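Local coordinates for outer surface protein (Borrelia burgdorferi, PDB 5IZT) that is of undetermined function but belongs to the PFam54_60 family of Borrelia outer surface proteins, related by sequence to the complement-regulator-binding protein BbCRASP-1, at residues 249-254 and 296-301; 254-257 and 261-264. One frame throughout, in Å; residues are numbered along the deposited sequence.

Contact 1. Residues 249-254 and 296-301; sequences RNKFYA and SFELAL
Lys251 and Glu298 reach out from two helices and meet at their charged ends, the ammonium NZ of Lys251 standing 3.0 Å from OE1 of Glu298 in a hydrogen-bonded salt bridge. The glutamate covers its share of the distance with a straight chain: CG lies anti to its own carbonyl carbon, and chi2 of -179° carries the carboxylate directly out toward helix 243-255. The lysine is kinked instead. Bends at chi2 (-112°) and chi4 lay its aliphatic part across the carboxylate, with CD 3.8 Å from Glu298 OE1, before NZ turns onto that oxygen. NZ approaches on the syn side of OE1, 18° out of the carboxylate plane. The other oxygen, OE2, comes no nearer than 4.4 Å to CB of Ala254, a loose contact. Gln294, one turn earlier on the glutamate's own helix, donates NE2 to OE2, so each carboxylate oxygen has a separate hydrogen-bond donor and the rotation of the group is restrained. The bridge joins short helix 243-255 to long helix 280-316 in an all-helical fold, within the region related to BbCRASP-1. Elsewhere the same two helices meet through apolar groups, Phe252 resting on Met287 and Leu291. With the nearest CA atoms, those of Lys251 and Glu298, still 9.3 Å apart, the side chains alone span the separation here. Both charged residues are partly exposed, and solvent probably moderates the strength of their attraction.

Contact 2. Residues 254-257 and 261-264; sequences ALMD and YKIE
Asp257, in the left-handed helical conformation (phi 58°), ends helix 243-255 in a Schellman motif, and the chain turns there so that Met256 faces the next helix. Asp257 N bonds to Ala254 O at 3.0 Å, while Phe258 N reaches back to Tyr253 O. Met256 then packs against two successive residues of helix 260-274. Its CB lies 3.5 Å from CG1 of Ile263, the branch set anti to that residue's carbonyl carbon. Bends at chi2 (-72°) and chi3 (-83°) bring the terminal methyl CE of Met256 round to Lys262, 4.0 Å from its CB. The lysine chain, bent at chi3, runs back toward the turn and, in the conformer described, one of two, places its CE 3.5 Å from the carbonyl O of Met256. This turn between helices 243-255 and 260-274 is backed by Trp346 of helix 322-359, which touches Met256. Across the two segments no hydrogen bond forms: in that same conformer Lys262 NZ stops 4.3 Å from Asp257 OD2, and the aspartate has its salt bridge through OD1 with Arg343. Between the two segments the contact is therefore mainly apolar, and any attraction of the lysine to the aspartate and the carbonyl of Met256 is probably weak, solvent-screened and dependent on its conformer.

From the N terminus, the chain enters both contacts through helix 243-255, and Ala254 belongs to each. Contact 2 closes first, a tight turn of only three intervening residues that folds helix 260-274 back beside the helix end. Contact 1 closes a longer excursion: the chain runs through helix 260-274 and into helix 280-316 before 296-301 returns to 249-254. Contact 2 is thus nested inside the loop closed by contact 1. Their centres are 12 Å apart, and they touch where Tyr253 CD1 packs 3.8 Å from Ile263 CD1. Together they tie helix 243-255 to both following helices, while Arg343 of helix 322-359 hydrogen-bonds to O of Ala254, the residue the two contacts share.

Contact 1. Residues 249-254 and 296-301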
ATOM      1  N   ARG A 249      -6.550  -2.221  -9.372  1.00 13.42           N
ATOM      2  CA  ARG A 249      -5.422  -3.128  -9.568  1.00 15.16           C
ATOM      3  C   ARG A 249      -4.110  -2.362  -9.611  1.00 20.58           C
ATOM      4  O   ARG A 249      -3.083  -2.851  -9.127  1.00 18.93           O
ATOM      5  CB  ARG A 249      -5.582  -3.938 -10.862  1.00 16.44           C
ATOM      6  CG  ARG A 249      -6.836  -4.802 -10.897  1.00 15.43           C
ATOM      7  CD  ARG A 249      -6.758  -5.801 -12.040  1.00 13.40           C
ATOM      8  NE  ARG A 249      -6.797  -5.203 -13.374  1.00 14.98           N
ATOM      9  CZ  ARG A 249      -7.911  -5.033 -14.079  1.00 20.35           C
ATOM     10  NH1 ARG A 249      -9.091  -5.375 -13.550  1.00 14.73           N
ATOM     11  NH2 ARG A 249      -7.849  -4.540 -15.315  1.00 16.05           N
ATOM     12  N   ASN A 250      -4.126  -1.157 -10.163  1.00 18.18           N
ATOM     13  CA  ASN A 250      -2.880  -0.408 -10.222  0.50 20.96           C
ATOM     14  C   ASN A 250      -2.418   0.064  -8.851  1.00 18.55           C
ATOM     15  O   ASN A 250      -1.219   0.337  -8.682  1.00 17.12           O
ATOM     16  CB  ASN A 250      -3.018   0.757 -11.195  0.50 26.39           C
ATOM     17  CG  ASN A 250      -2.720   0.337 -12.622  0.50 28.36           C
ATOM     18  OD1 ASN A 250      -3.426  -0.487 -13.198  0.50 30.93           O
ATOM     19  ND2 ASN A 250      -1.656   0.884 -13.188  0.50 32.74           N
ATOM     20  N   LYS A 251      -3.318   0.152  -7.862  1.00 17.79           N
ATOM     21  CA  LYS A 251      -2.848   0.436  -6.505  1.00 18.62           C
ATOM     22  C   LYS A 251      -2.014  -0.721  -5.967  1.00 17.46           C
ATOM     23  O   LYS A 251      -1.043  -0.500  -5.237  1.00 13.67           O
ATOM     24  CB  LYS A 251      -4.024   0.717  -5.572  1.00 19.37           C
ATOM     25  CG  LYS A 251      -4.943   1.823  -6.103  1.00 24.05           C
ATOM     26  CD  LYS A 251      -4.897   3.049  -5.281  1.00 31.06           C
ATOM     27  CE  LYS A 251      -5.790   4.134  -5.893  1.00 36.13           C
ATOM     28  NZ  LYS A 251      -4.970   5.147  -6.610  1.00 40.49           N
ATOM     29  N   PHE A 252      -2.401  -1.969  -6.274  1.00 14.41           N
ATOM     30  CA  PHE A 252      -1.563  -3.095  -5.868  1.00 11.97           C
ATOM     31  C   PHE A 252      -0.223  -3.064  -6.595  1.00 13.85           C
ATOM     32  O   PHE A 252       0.824  -3.344  -5.994  1.00 14.62           O
ATOM     33  CB  PHE A 252      -2.249  -4.443  -6.123  1.00 12.35           C
ATOM     34  CG  PHE A 252      -1.419  -5.603  -5.664  1.00 18.76           C
ATOM     35  CD1 PHE A 252      -1.278  -5.872  -4.295  1.00 22.27           C
ATOM     36  CD2 PHE A 252      -0.722  -6.385  -6.581  1.00 20.07           C
ATOM     37  CE1 PHE A 252      -0.479  -6.924  -3.854  1.00 25.29           C
ATOM     38  CE2 PHE A 252       0.099  -7.450  -6.146  1.00 17.55           C
ATOM     39  CZ  PHE A 252       0.207  -7.722  -4.781  1.00 18.98           C
ATOM     40  N   TYR A 253      -0.232  -2.744  -7.884  1.00 14.31           N
ATOM     41  CA  TYR A 253       1.037  -2.634  -8.616  1.00 14.03           C
ATOM     42  C   TYR A 253       1.910  -1.536  -8.029  1.00 19.84           C
ATOM     43  O   TYR A 253       3.142  -1.677  -7.954  1.00 15.73           O
ATOM     44  CB  TYR A 253       0.776  -2.372 -10.100  1.00 15.03           C
ATOM     45  CG  TYR A 253      -0.127  -3.402 -10.752  1.00 17.91           C
ATOM     46  CD1 TYR A 253      -0.170  -4.711 -10.280  1.00 16.04           C
ATOM     47  CD2 TYR A 253      -0.966  -3.054 -11.818  1.00 18.88           C
ATOM     48  CE1 TYR A 253      -1.022  -5.659 -10.855  1.00 15.76           C
ATOM     49  CE2 TYR A 253      -1.827  -4.014 -12.408  1.00 19.59           C
ATOM     50  CZ  TYR A 253      -1.840  -5.301 -11.926  1.00 15.98           C
ATOM     51  OH  TYR A 253      -2.677  -6.249 -12.507  1.00 18.15           O
ATOM     52  N   ALA A 254       1.288  -0.425  -7.616  1.00 18.90           N
ATOM     53  CA  ALA A 254       2.031   0.674  -7.007  1.00 20.36           C
ATOM     54  C   ALA A 254       2.623   0.275  -5.661  1.00 16.77           C
ATOM     55  O   ALA A 254       3.730   0.705  -5.313  1.00 16.76           O
ATOM     56  CB  ALA A 254       1.124   1.889  -6.842  1.00 17.22           C
ATOM     57  N   SER A 296      -4.674   3.800   1.914  1.00 14.40           N
ATOM     58  CA  SER A 296      -4.502   4.699   3.059  1.00 15.97           C
ATOM     59  C   SER A 296      -3.238   5.527   2.925  1.00 17.53           C
ATOM     60  O   SER A 296      -3.222   6.701   3.309  1.00 14.43           O
ATOM     61  CB  SER A 296      -4.455   3.915   4.368  1.00 16.51           C
ATOM     62  OG  SER A 296      -5.728   3.382   4.711  1.00 15.17           O
ATOM     63  N   PHE A 297      -2.151   4.907   2.458  1.00 15.70           N
ATOM     64  CA  PHE A 297      -0.892   5.624   2.241  1.00 16.81           C
ATOM     65  C   PHE A 297      -1.095   6.828   1.326  1.00 19.71           C
ATOM     66  O   PHE A 297      -0.672   7.947   1.648  1.00 17.99           O
ATOM     67  CB  PHE A 297       0.146   4.651   1.659  1.00 14.91           C
ATOM     68  CG  PHE A 297       1.449   5.282   1.285  1.00 17.82           C
ATOM     69  CD1 PHE A 297       2.397   5.587   2.262  1.00 23.18           C
ATOM     70  CD2 PHE A 297       1.747   5.550  -0.031  1.00 15.87           C
ATOM     71  CE1 PHE A 297       3.621   6.151   1.911  1.00 25.00           C
ATOM     72  CE2 PHE A 297       2.976   6.126  -0.394  1.00 20.29           C
ATOM     73  CZ  PHE A 297       3.903   6.435   0.583  1.00 23.57           C
ATOM     74  N   GLU A 298      -1.763   6.628   0.185  1.00 16.03           N
ATOM     75  CA  GLU A 298      -1.952   7.735  -0.753  1.00 14.35           C
ATOM     76  C   GLU A 298      -2.865   8.815  -0.180  1.00 19.25           C
ATOM     77  O   GLU A 298      -2.648  10.015  -0.418  1.00 17.97           O
ATOM     78  CB  GLU A 298      -2.504   7.202  -2.084  1.00 18.11           C
ATOM     79  CG  GLU A 298      -1.491   6.358  -2.858  1.00 19.38           C
ATOM     80  CD  GLU A 298      -2.019   5.832  -4.192  1.00 26.51           C
ATOM     81  OE1 GLU A 298      -3.058   6.327  -4.683  1.00 30.52           O
ATOM     82  OE2 GLU A 298      -1.385   4.903  -4.742  1.00 21.11           O
ATOM     83  N   LEU A 299      -3.920   8.421   0.537  1.00 21.87           N
ATOM     84  CA  LEU A 299      -4.793   9.416   1.159  1.00 19.52           C
ATOM     85  C   LEU A 299      -4.045  10.210   2.233  1.00 14.10           C
ATOM     86  O   LEU A 299      -4.272  11.414   2.403  1.00 18.74           O
ATOM     87  CB  LEU A 299      -6.035   8.735   1.748  1.00 17.82           C
ATOM     88  CG  LEU A 299      -7.084   8.170   0.779  1.00 20.81           C
ATOM     89  CD1 LEU A 299      -8.052   7.292   1.528  1.00 30.21           C
ATOM     90  CD2 LEU A 299      -7.845   9.303   0.066  1.00 19.54           C
ATOM     91  N   ALA A 300      -3.135   9.552   2.952  1.00 16.90           N
ATOM     92  CA  ALA A 300      -2.379  10.225   4.004  1.00 19.33           C
ATOM     93  C   ALA A 300      -1.413  11.245   3.421  1.00 22.07           C
ATOM     94  O   ALA A 300      -1.209  12.321   4.000  1.00 16.41           O
ATOM     95  CB  ALA A 300      -1.637   9.190   4.856  1.00 16.05           C
ATOM     96  N   LEU A 301      -0.802  10.934   2.278  1.00 15.02           N
ATOM     97  CA  LEU A 301       0.059  11.924   1.636  1.00 18.18           C
ATOM     98  C   LEU A 301      -0.711  13.204   1.337  1.00 23.40           C
ATOM     99  O   LEU A 301      -0.281  14.300   1.712  1.00 23.74           O
ATOM    100  CB  LEU A 301       0.661  11.346   0.352  1.00 17.84           C
ATOM    101  CG  LEU A 301       1.592  10.144   0.527  1.00 19.82           C
ATOM    102  CD1 LEU A 301       1.949   9.638  -0.861  1.00 21.99           C
ATOM    103  CD2 LEU A 301       2.863  10.498   1.322  1.00 17.92           C
TER

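Contact 2. Residues 254-257 and 261-264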
ATOM      1  N   ALA A 254       1.288  -0.425  -7.616  1.00 18.90           N
ATOM      2  CA  ALA A 254       2.031   0.674  -7.007  1.00 20.36           C
ATOM      3  C   ALA A 254       2.623   0.275  -5.661  1.00 16.77           C
ATOM      4  O   ALA A 254       3.730   0.705  -5.313  1.00 16.76           O
ATOM      5  CB  ALA A 254       1.124   1.889  -6.842  1.00 17.22           C
ATOM      6  N   LEU A 255       1.889  -0.528  -4.886  1.00 14.60           N
ATOM      7  CA  LEU A 255       2.398  -1.031  -3.616  1.00 14.86           C
ATOM      8  C   LEU A 255       3.673  -1.847  -3.813  1.00 20.42           C
ATOM      9  O   LEU A 255       4.588  -1.804  -2.973  1.00 17.78           O
ATOM     10  CB  LEU A 255       1.319  -1.886  -2.943  1.00 13.87           C
ATOM     11  CG  LEU A 255       1.719  -2.645  -1.685  1.00 14.13           C
ATOM     12  CD1 LEU A 255       2.129  -1.681  -0.559  1.00 16.52           C
ATOM     13  CD2 LEU A 255       0.544  -3.545  -1.271  1.00 24.22           C
ATOM     14  N   MET A 256       3.739  -2.598  -4.915  1.00 18.91           N
ATOM     15  CA  MET A 256       4.896  -3.395  -5.306  1.00 17.44           C
ATOM     16  C   MET A 256       5.889  -2.612  -6.153  1.00 18.03           C
ATOM     17  O   MET A 256       6.750  -3.218  -6.810  1.00 16.16           O
ATOM     18  CB  MET A 256       4.422  -4.642  -6.065  1.00 15.91           C
ATOM     19  CG  MET A 256       3.366  -5.379  -5.298  1.00 24.01           C
ATOM     20  SD  MET A 256       4.166  -6.183  -3.901  1.00 29.95           S
ATOM     21  CE  MET A 256       4.758  -7.647  -4.740  1.00 36.34           C
ATOM     22  N   ASP A 257       5.785  -1.276  -6.164  1.00 16.48           N
ATOM     23  CA  ASP A 257       6.725  -0.387  -6.861  1.00 18.06           C
ATOM     24  C   ASP A 257       6.823  -0.680  -8.358  1.00 17.94           C
ATOM     25  O   ASP A 257       7.876  -0.487  -8.981  1.00 19.32           O
ATOM     26  CB  ASP A 257       8.099  -0.429  -6.194  1.00 22.24           C
ATOM     27  CG  ASP A 257       8.062   0.135  -4.775  1.00 28.98           C
ATOM     28  OD1 ASP A 257       7.469   1.215  -4.571  1.00 27.66           O
ATOM     29  OD2 ASP A 257       8.618  -0.496  -3.863  1.00 27.38           O
ATOM     30  N   TYR A 261       8.672  -8.284 -12.042  1.00 18.09           N
ATOM     31  CA  TYR A 261       9.115  -9.570 -11.492  1.00 19.22           C
ATOM     32  C   TYR A 261       8.382  -9.917 -10.207  1.00 20.18           C
ATOM     33  O   TYR A 261       7.833 -11.020 -10.065  1.00 16.08           O
ATOM     34  CB  TYR A 261      10.613  -9.539 -11.222  1.00 20.41           C
ATOM     35  CG  TYR A 261      11.124 -10.849 -10.672  1.00 21.29           C
ATOM     36  CD1 TYR A 261      11.237 -11.977 -11.481  1.00 21.96           C
ATOM     37  CD2 TYR A 261      11.404 -10.982  -9.313  1.00 30.09           C
ATOM     38  CE1 TYR A 261      11.710 -13.174 -10.965  1.00 35.18           C
ATOM     39  CE2 TYR A 261      11.855 -12.178  -8.782  1.00 31.04           C
ATOM     40  CZ  TYR A 261      12.000 -13.272  -9.609  1.00 37.07           C
ATOM     41  OH  TYR A 261      12.440 -14.465  -9.082  1.00 41.70           O
ATOM     42  N   LYS A 262       8.396  -9.000  -9.226  1.00 17.66           N
ATOM     43  CA  LYS A 262       7.773  -9.291  -7.934  0.51 16.61           C
ATOM     44  C   LYS A 262       6.270  -9.485  -8.069  1.00 14.59           C
ATOM     45  O   LYS A 262       5.688 -10.348  -7.409  1.00 19.01           O
ATOM     46  CB  LYS A 262       8.057  -8.167  -6.932  0.51 17.86           C
ATOM     47  CG  LYS A 262       9.526  -7.888  -6.682  0.51 24.86           C
ATOM     48  CD  LYS A 262       9.733  -6.955  -5.478  0.51 27.76           C
ATOM     49  CE  LYS A 262       8.765  -5.768  -5.475  0.51 24.28           C
ATOM     50  NZ  LYS A 262       9.206  -4.702  -4.511  0.51 24.04           N
ATOM     51  N   ILE A 263       5.616  -8.671  -8.906  1.00 15.62           N
ATOM     52  CA  ILE A 263       4.172  -8.813  -9.086  1.00 11.87           C
ATOM     53  C   ILE A 263       3.838 -10.160  -9.727  1.00 12.30           C
ATOM     54  O   ILE A 263       2.873 -10.832  -9.321  1.00 15.50           O
ATOM     55  CB  ILE A 263       3.617  -7.627  -9.899  1.00 14.67           C
ATOM     56  CG1 ILE A 263       3.841  -6.307  -9.146  1.00 12.98           C
ATOM     57  CG2 ILE A 263       2.112  -7.804 -10.221  1.00 18.04           C
ATOM     58  CD1 ILE A 263       3.649  -5.083 -10.057  1.00 12.98           C
ATOM     59  N   GLU A 264       4.626 -10.577 -10.723  1.00 17.03           N
ATOM     60  CA  GLU A 264       4.384 -11.883 -11.332  0.50 17.09           C
ATOM     61  C   GLU A 264       4.603 -13.009 -10.329  1.00 16.51           C
ATOM     62  O   GLU A 264       3.842 -13.984 -10.316  1.00 17.99           O
ATOM     63  CB  GLU A 264       5.277 -12.080 -12.561  0.50 17.30           C
ATOM     64  CG  GLU A 264       5.072 -13.410 -13.285  0.50 21.16           C
ATOM     65  CD  GLU A 264       3.770 -13.480 -14.088  0.50 24.02           C
ATOM     66  OE1 GLU A 264       3.272 -14.606 -14.336  0.50 18.43           O
ATOM     67  OE2 GLU A 264       3.251 -12.420 -14.479  0.50 14.75           O
TER